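Local coordinates for acetyltransferase of GNAT family (Staphylococcus aureus subsp. aureus Mu50, PDB 3D8P), which probably transfers an acetyl group from acetyl-coenzyme A to an acceptor that is not established, as a member of the GNAT family, at residues Ile69-Leu74 / Ser79-Met84; Asp101-Thr106 / Asp113-Gly118. All coordinates share one frame; numbering follows the deposited sequence.

Contact 1 (Ile69-Leu74 / Ser79-Met84). With EDO (1,2-ethanediol), chain G; EDO (1,2-ethanediol), chain F.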
loop_
_atom_site.group_PDB
_atom_site.type_symbol
_atom_site.label_atom_id
_atom_site.label_comp_id
_atom_site.label_asym_id
_atom_site.label_seq_id
_atom_site.Cartn_x
_atom_site.Cartn_y
_atom_site.Cartn_z
ATOM N N ILE A 69 -0.041 4.132 2.102
ATOM C CA ILE A 69 -0.502 2.733 2.106
ATOM C C ILE A 69 -1.966 2.711 1.710
ATOM O O ILE A 69 -2.758 3.466 2.233
ATOM C CB ILE A 69 -0.278 2.028 3.491
ATOM C CG1 ILE A 69 -0.220 0.508 3.347
ATOM C CG2 ILE A 69 -1.362 2.429 4.505
ATOM C CD1 ILE A 69 0.102 -0.203 4.663
ATOM N N GLY A 70 -2.301 1.844 0.771
ATOM C CA GLY A 70 -3.666 1.652 0.316
ATOM C C GLY A 70 -4.152 0.225 0.534
ATOM O O GLY A 70 -3.359 -0.708 0.659
ATOM N N LEU A 71 -5.467 0.068 0.585
ATOM C CA LEU A 71 -6.088 -1.234 0.683
ATOM C C LEU A 71 -7.339 -1.247 -0.154
ATOM O O LEU A 71 -8.188 -0.321 -0.053
ATOM C CB LEU A 71 -6.475 -1.578 2.133
ATOM C CG LEU A 71 -6.951 -3.023 2.368
ATOM C CD1 LEU A 71 -5.802 -3.960 2.736
ATOM C CD2 LEU A 71 -8.020 -3.123 3.408
ATOM N N ILE A 72 -7.473 -2.280 -0.989
ATOM C CA ILE A 72 -8.758 -2.528 -1.648
ATOM C C ILE A 72 -9.434 -3.754 -1.046
ATOM O O ILE A 72 -8.804 -4.722 -0.648
ATOM C CB ILE A 72 -8.700 -2.619 -3.212
ATOM C CG1 ILE A 72 -7.789 -3.739 -3.675
ATOM C CG2 ILE A 72 -8.265 -1.264 -3.815
ATOM C CD1 ILE A 72 -7.988 -4.152 -5.148
ATOM N N ARG A 73 -10.747 -3.694 -1.006
ATOM C CA ARG A 73 -11.557 -4.767 -0.537
ATOM C C ARG A 73 -11.902 -5.736 -1.684
ATOM O O ARG A 73 -12.339 -5.320 -2.745
ATOM C CB ARG A 73 -12.809 -4.182 0.121
ATOM C CG ARG A 73 -13.705 -5.247 0.666
ATOM C CD ARG A 73 -14.476 -4.806 1.868
ATOM N NE ARG A 73 -14.919 -5.998 2.592
ATOM C CZ ARG A 73 -15.296 -6.015 3.866
ATOM N NH1 ARG A 73 -15.276 -4.899 4.587
ATOM N NH2 ARG A 73 -15.679 -7.163 4.424
ATOM N N LEU A 74 -11.660 -7.030 -1.468
ATOM C CA LEU A 74 -11.954 -8.077 -2.467
ATOM C C LEU A 74 -13.239 -8.768 -2.072
ATOM O O LEU A 74 -13.827 -8.391 -1.080
ATOM C CB LEU A 74 -10.838 -9.113 -2.492
ATOM C CG LEU A 74 -9.406 -8.620 -2.678
ATOM C CD1 LEU A 74 -8.494 -9.848 -2.712
ATOM C CD2 LEU A 74 -9.286 -7.735 -3.953
ATOM N N SER A 79 -8.801 -8.800 1.166
ATOM C CA SER A 79 -8.360 -7.456 0.772
ATOM C C SER A 79 -7.012 -7.537 0.074
ATOM O O SER A 79 -6.329 -8.565 0.166
ATOM C CB SER A 79 -8.230 -6.579 2.004
ATOM O OG SER A 79 -7.211 -7.067 2.859
ATOM N N ALA A 80 -6.661 -6.464 -0.636
ATOM C CA ALA A 80 -5.374 -6.320 -1.281
ATOM C C ALA A 80 -4.685 -5.012 -0.876
ATOM O O ALA A 80 -5.281 -3.916 -0.959
ATOM C CB ALA A 80 -5.533 -6.389 -2.784
ATOM N N LEU A 81 -3.424 -5.136 -0.466
ATOM C CA LEU A 81 -2.584 -3.988 -0.113
ATOM C C LEU A 81 -2.041 -3.360 -1.402
ATOM O O LEU A 81 -1.673 -4.064 -2.329
ATOM C CB LEU A 81 -1.456 -4.403 0.823
ATOM C CG LEU A 81 -0.849 -3.350 1.738
ATOM C CD1 LEU A 81 -1.840 -2.945 2.849
ATOM C CD2 LEU A 81 0.461 -3.831 2.370
ATOM N N LYS A 82 -2.060 -2.032 -1.457
ATOM C CA LYS A 82 -1.612 -1.275 -2.602
ATOM C C LYS A 82 -0.799 -0.053 -2.212
ATOM O O LYS A 82 -0.953 0.495 -1.121
ATOM C CB LYS A 82 -2.800 -0.822 -3.438
ATOM C CG LYS A 82 -3.745 -1.961 -3.829
ATOM C CD LYS A 82 -4.195 -1.865 -5.253
ATOM C CE LYS A 82 -3.207 -2.525 -6.175
ATOM N NZ LYS A 82 -3.278 -4.016 -6.072
ATOM N N LYS A 83 0.119 0.318 -3.104
ATOM C CA LYS A 83 0.864 1.584 -3.037
ATOM C C LYS A 83 1.470 1.876 -1.679
ATOM O O LYS A 83 1.261 2.964 -1.132
ATOM C CB LYS A 83 -0.058 2.751 -3.454
ATOM C CG LYS A 83 -0.813 2.566 -4.758
ATOM C CD LYS A 83 0.068 2.451 -6.004
ATOM C CE LYS A 83 -0.804 2.203 -7.246
ATOM N NZ LYS A 83 -0.057 1.766 -8.441
HETATM N N MSE A 84 2.197 0.911 -1.125
HETATM C CA MSE A 84 2.937 1.139 0.102
HETATM C C MSE A 84 4.338 1.672 -0.218
HETATM O O MSE A 84 5.115 1.031 -0.910
HETATM C CB MSE A 84 3.030 -0.093 0.983
HETATM C CG MSE A 84 3.618 0.291 2.341
HETATM SE SE MSE A 84 3.766 -1.189 3.524
HETATM C CE MSE A 84 4.227 -0.143 5.056
HETATM C C1 EDO G . 1.724 -3.973 -2.373
HETATM O O1 EDO G . 1.998 -3.647 -3.729
HETATM C C2 EDO G . 1.739 -2.734 -1.501
HETATM O O2 EDO G . 2.572 -1.788 -2.149
HETATM C C1 EDO F . 6.131 -1.051 -3.104
HETATM O O1 EDO F . 4.735 -0.715 -3.026
HETATM C C2 EDO F . 6.463 -2.208 -2.179
HETATM O O2 EDO F . 5.845 -3.423 -2.645
#
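Leu71 and Ser79 meet on the face of the hairpin that looks toward helix 95-109. Leu71 CG lies anti to the backbone N (chi1 -171°), and this sends CD1 across to Ser79 OG at 3.4 Å. The hydroxyl itself is hydrogen-bonded to Gly114 O, so Leu71 packs on a polar group already held. Further along the same face, the CD1 methyl groups of Ile69 and Leu81 touch at 3.8 Å, with the two side chains crossing at a slant. Ile69 also runs alongside Met84, a selenomethionine, and both point the same way. On the other face, Ile72 CG1 sits 3.6 Å from Ala80 CB. Ile72 and Ala80 exchange two hydrogen bonds, N to O each way. Gly70 and Lys82 do the same, but Lys82 N comes to Gly70 O from above the carbonyl plane. Next, a beta bulge at Lys83 (phi 49°, psi 51°) sets Lys83 and Met84 against Ile69. Here Met84 N donates to O2 of a 1,2-ethanediol, probably from the crystallisation liquor, at 2.9 Å. Its place is consistent with the cofactor pocket. In relatives, N-H groups beside this bulge bind acetyl-coenzyme A; it marks the second strand of the GNAT hairpin.

Contact 2 (Asp101-Thr106 / Asp113-Gly118). With EDO (1,2-ethanediol), chain G.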
loop_
_atom_site.group_PDB
_atom_site.type_symbol
_atom_site.label_atom_id
_atom_site.label_comp_id
_atom_site.label_asym_id
_atom_site.label_seq_id
_atom_site.Cartn_x
_atom_site.Cartn_y
_atom_site.Cartn_z
ATOM N N ASP A 101 0.153 -1.308 10.630
ATOM C CA ASP A 101 -0.641 -1.420 11.856
ATOM C C ASP A 101 -1.995 -0.711 11.752
ATOM O O ASP A 101 -3.011 -1.218 12.257
ATOM C CB ASP A 101 0.146 -0.824 13.040
ATOM C CG ASP A 101 1.297 -1.730 13.521
ATOM O OD1 ASP A 101 1.335 -2.934 13.167
ATOM O OD2 ASP A 101 2.153 -1.230 14.287
ATOM N N LYS A 102 -2.000 0.464 11.109
ATOM C CA LYS A 102 -3.218 1.243 10.911
ATOM C C LYS A 102 -4.179 0.489 10.029
ATOM O O LYS A 102 -5.376 0.452 10.285
ATOM C CB LYS A 102 -2.889 2.592 10.277
ATOM C CG LYS A 102 -4.075 3.544 10.112
ATOM C CD LYS A 102 -4.713 3.889 11.429
ATOM C CE LYS A 102 -5.690 5.012 11.282
ATOM N NZ LYS A 102 -6.430 5.254 12.538
ATOM N N VAL A 103 -3.643 -0.072 8.952
ATOM C CA VAL A 103 -4.410 -0.934 8.048
ATOM C C VAL A 103 -4.926 -2.180 8.815
ATOM O O VAL A 103 -6.113 -2.462 8.781
ATOM C CB VAL A 103 -3.577 -1.318 6.755
ATOM C CG1 VAL A 103 -4.240 -2.428 5.945
ATOM C CG2 VAL A 103 -3.367 -0.089 5.856
ATOM N N ILE A 104 -4.060 -2.892 9.535
ATOM C CA ILE A 104 -4.498 -4.106 10.246
ATOM C C ILE A 104 -5.618 -3.798 11.247
ATOM O O ILE A 104 -6.633 -4.488 11.288
ATOM C CB ILE A 104 -3.302 -4.858 10.869
ATOM C CG1 ILE A 104 -2.515 -5.528 9.734
ATOM C CG2 ILE A 104 -3.766 -5.932 11.890
ATOM C CD1 ILE A 104 -1.142 -5.870 10.113
HETATM N N MSE A 105 -5.461 -2.728 12.014
HETATM C CA MSE A 105 -6.492 -2.315 12.971
HETATM C C MSE A 105 -7.810 -1.982 12.268
HETATM O O MSE A 105 -8.877 -2.356 12.738
HETATM C CB MSE A 105 -6.004 -1.096 13.740
HETATM C CG MSE A 105 -6.938 -0.596 14.792
HETATM SE SE MSE A 105 -6.851 1.365 14.905
HETATM C CE MSE A 105 -7.661 1.834 13.154
ATOM N N THR A 106 -7.733 -1.273 11.142
ATOM C CA THR A 106 -8.934 -0.888 10.397
ATOM C C THR A 106 -9.599 -2.112 9.767
ATOM O O THR A 106 -10.820 -2.190 9.695
ATOM C CB THR A 106 -8.607 0.204 9.338
ATOM O OG1 THR A 106 -7.852 1.254 9.962
ATOM C CG2 THR A 106 -9.889 0.787 8.674
ATOM N N ASP A 113 -10.707 -10.551 6.803
ATOM C CA ASP A 113 -10.003 -11.733 7.269
ATOM C C ASP A 113 -8.543 -11.838 6.872
ATOM O O ASP A 113 -7.770 -12.572 7.507
ATOM C CB ASP A 113 -10.740 -12.966 6.750
ATOM C CG ASP A 113 -12.073 -13.163 7.446
ATOM O OD1 ASP A 113 -12.155 -12.784 8.624
ATOM O OD2 ASP A 113 -13.022 -13.682 6.827
ATOM N N GLY A 114 -8.141 -11.101 5.850
ATOM C CA GLY A 114 -6.783 -11.248 5.361
ATOM C C GLY A 114 -6.428 -10.224 4.341
ATOM O O GLY A 114 -7.304 -9.582 3.822
ATOM N N ILE A 115 -5.131 -10.157 4.039
ATOM C CA ILE A 115 -4.534 -9.180 3.157
ATOM C C ILE A 115 -3.580 -9.867 2.199
ATOM O O ILE A 115 -2.588 -10.487 2.626
ATOM C CB ILE A 115 -3.705 -8.106 3.969
ATOM C CG1 ILE A 115 -4.553 -7.467 5.082
ATOM C CG2 ILE A 115 -3.119 -7.041 3.022
ATOM C CD1 ILE A 115 -3.810 -6.472 5.962
ATOM N N TYR A 116 -3.901 -9.763 0.911
ATOM C CA TYR A 116 -3.059 -10.235 -0.161
ATOM C C TYR A 116 -2.286 -9.051 -0.712
ATOM O O TYR A 116 -2.712 -7.920 -0.579
ATOM C CB TYR A 116 -3.907 -10.831 -1.300
ATOM C CG TYR A 116 -4.513 -12.175 -1.007
ATOM C CD1 TYR A 116 -3.814 -13.332 -1.302
ATOM C CD2 TYR A 116 -5.792 -12.305 -0.473
ATOM C CE1 TYR A 116 -4.346 -14.569 -1.055
ATOM C CE2 TYR A 116 -6.332 -13.569 -0.209
ATOM C CZ TYR A 116 -5.596 -14.690 -0.526
ATOM O OH TYR A 116 -6.067 -15.957 -0.308
ATOM N N LEU A 117 -1.156 -9.305 -1.351
ATOM C CA LEU A 117 -0.463 -8.271 -2.100
ATOM C C LEU A 117 0.394 -8.908 -3.172
ATOM O O LEU A 117 0.805 -10.058 -3.053
ATOM C CB LEU A 117 0.387 -7.366 -1.183
ATOM C CG LEU A 117 1.650 -7.885 -0.504
ATOM C CD1 LEU A 117 2.862 -7.728 -1.386
ATOM C CD2 LEU A 117 1.868 -7.217 0.816
ATOM N N GLY A 118 0.626 -8.146 -4.234
ATOM C CA GLY A 118 1.597 -8.475 -5.262
ATOM C C GLY A 118 2.605 -7.329 -5.263
ATOM O O GLY A 118 2.249 -6.180 -5.006
HETATM C C1 EDO G . 1.724 -3.973 -2.373
HETATM O O1 EDO G . 1.998 -3.647 -3.729
HETATM C C2 EDO G . 1.739 -2.734 -1.501
HETATM O O2 EDO G . 2.572 -1.788 -2.149
#
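Apolar contacts alone join the segments directly, and all of them run through Ile115. Its CG1 is anti to the carbonyl carbon (chi1 -53°), and the outstretched chain carries CD1 up to the helix. There CD1 meets Val103 CG1 at 4.1 Å and Ile104 CG1, also at 4.1 Å. One methyl group thus touches two consecutive helix residues. Ile104 and Ile115 lie nearly at right angles, whereas Val103 comes in aslant. Val103 also packs on Ile69, Leu71 and Leu81, so the methyl contact is part of a wider apolar layer.

The hydrogen bonds stay within each segment or lead outside the pair. In the helix, Thr106 OG1 donates to Lys102 O at 2.6 Å. Thr106 N reaches the same oxygen at 3.0 Å, from the opposite face of the carbonyl plane. Two bonds grip Lys102 O, and one of them ties the hydroxyl back to its own helix. In the strand, Gly118 O accepts from O1 of a 1,2-ethanediol at 2.8 Å.

The small buried interface, 83 Å² in all, carries no polar pairing between helix and strand. With no directional bond, the helix is positioned here by shape and apolar burial, with Ile115 CD1 against two residues.

After two earlier strands and two helices, the chain runs along strand 65-73, turns through four residues and comes back on strand 78-86. Contact 1 closes this short loop. The chain then passes into helix 95-109 and returns to the sheet as strand 114-119, where contact 2 closes the second loop. The two loops follow in series, neither nested nor crossed. Strands 78-86 and 114-119 are parallel neighbours, so the helix is the crossover of a beta-alpha-beta unit. Ser79 O and Tyr116 N, 2.8 Å apart, probably form a hydrogen bond tying hairpin to strand 114-119 edge to edge. The helix covers the face of both contacts, with Val103 CG2 3.5 Å from Ile69 CG2. One 1,2-ethanediol touches both.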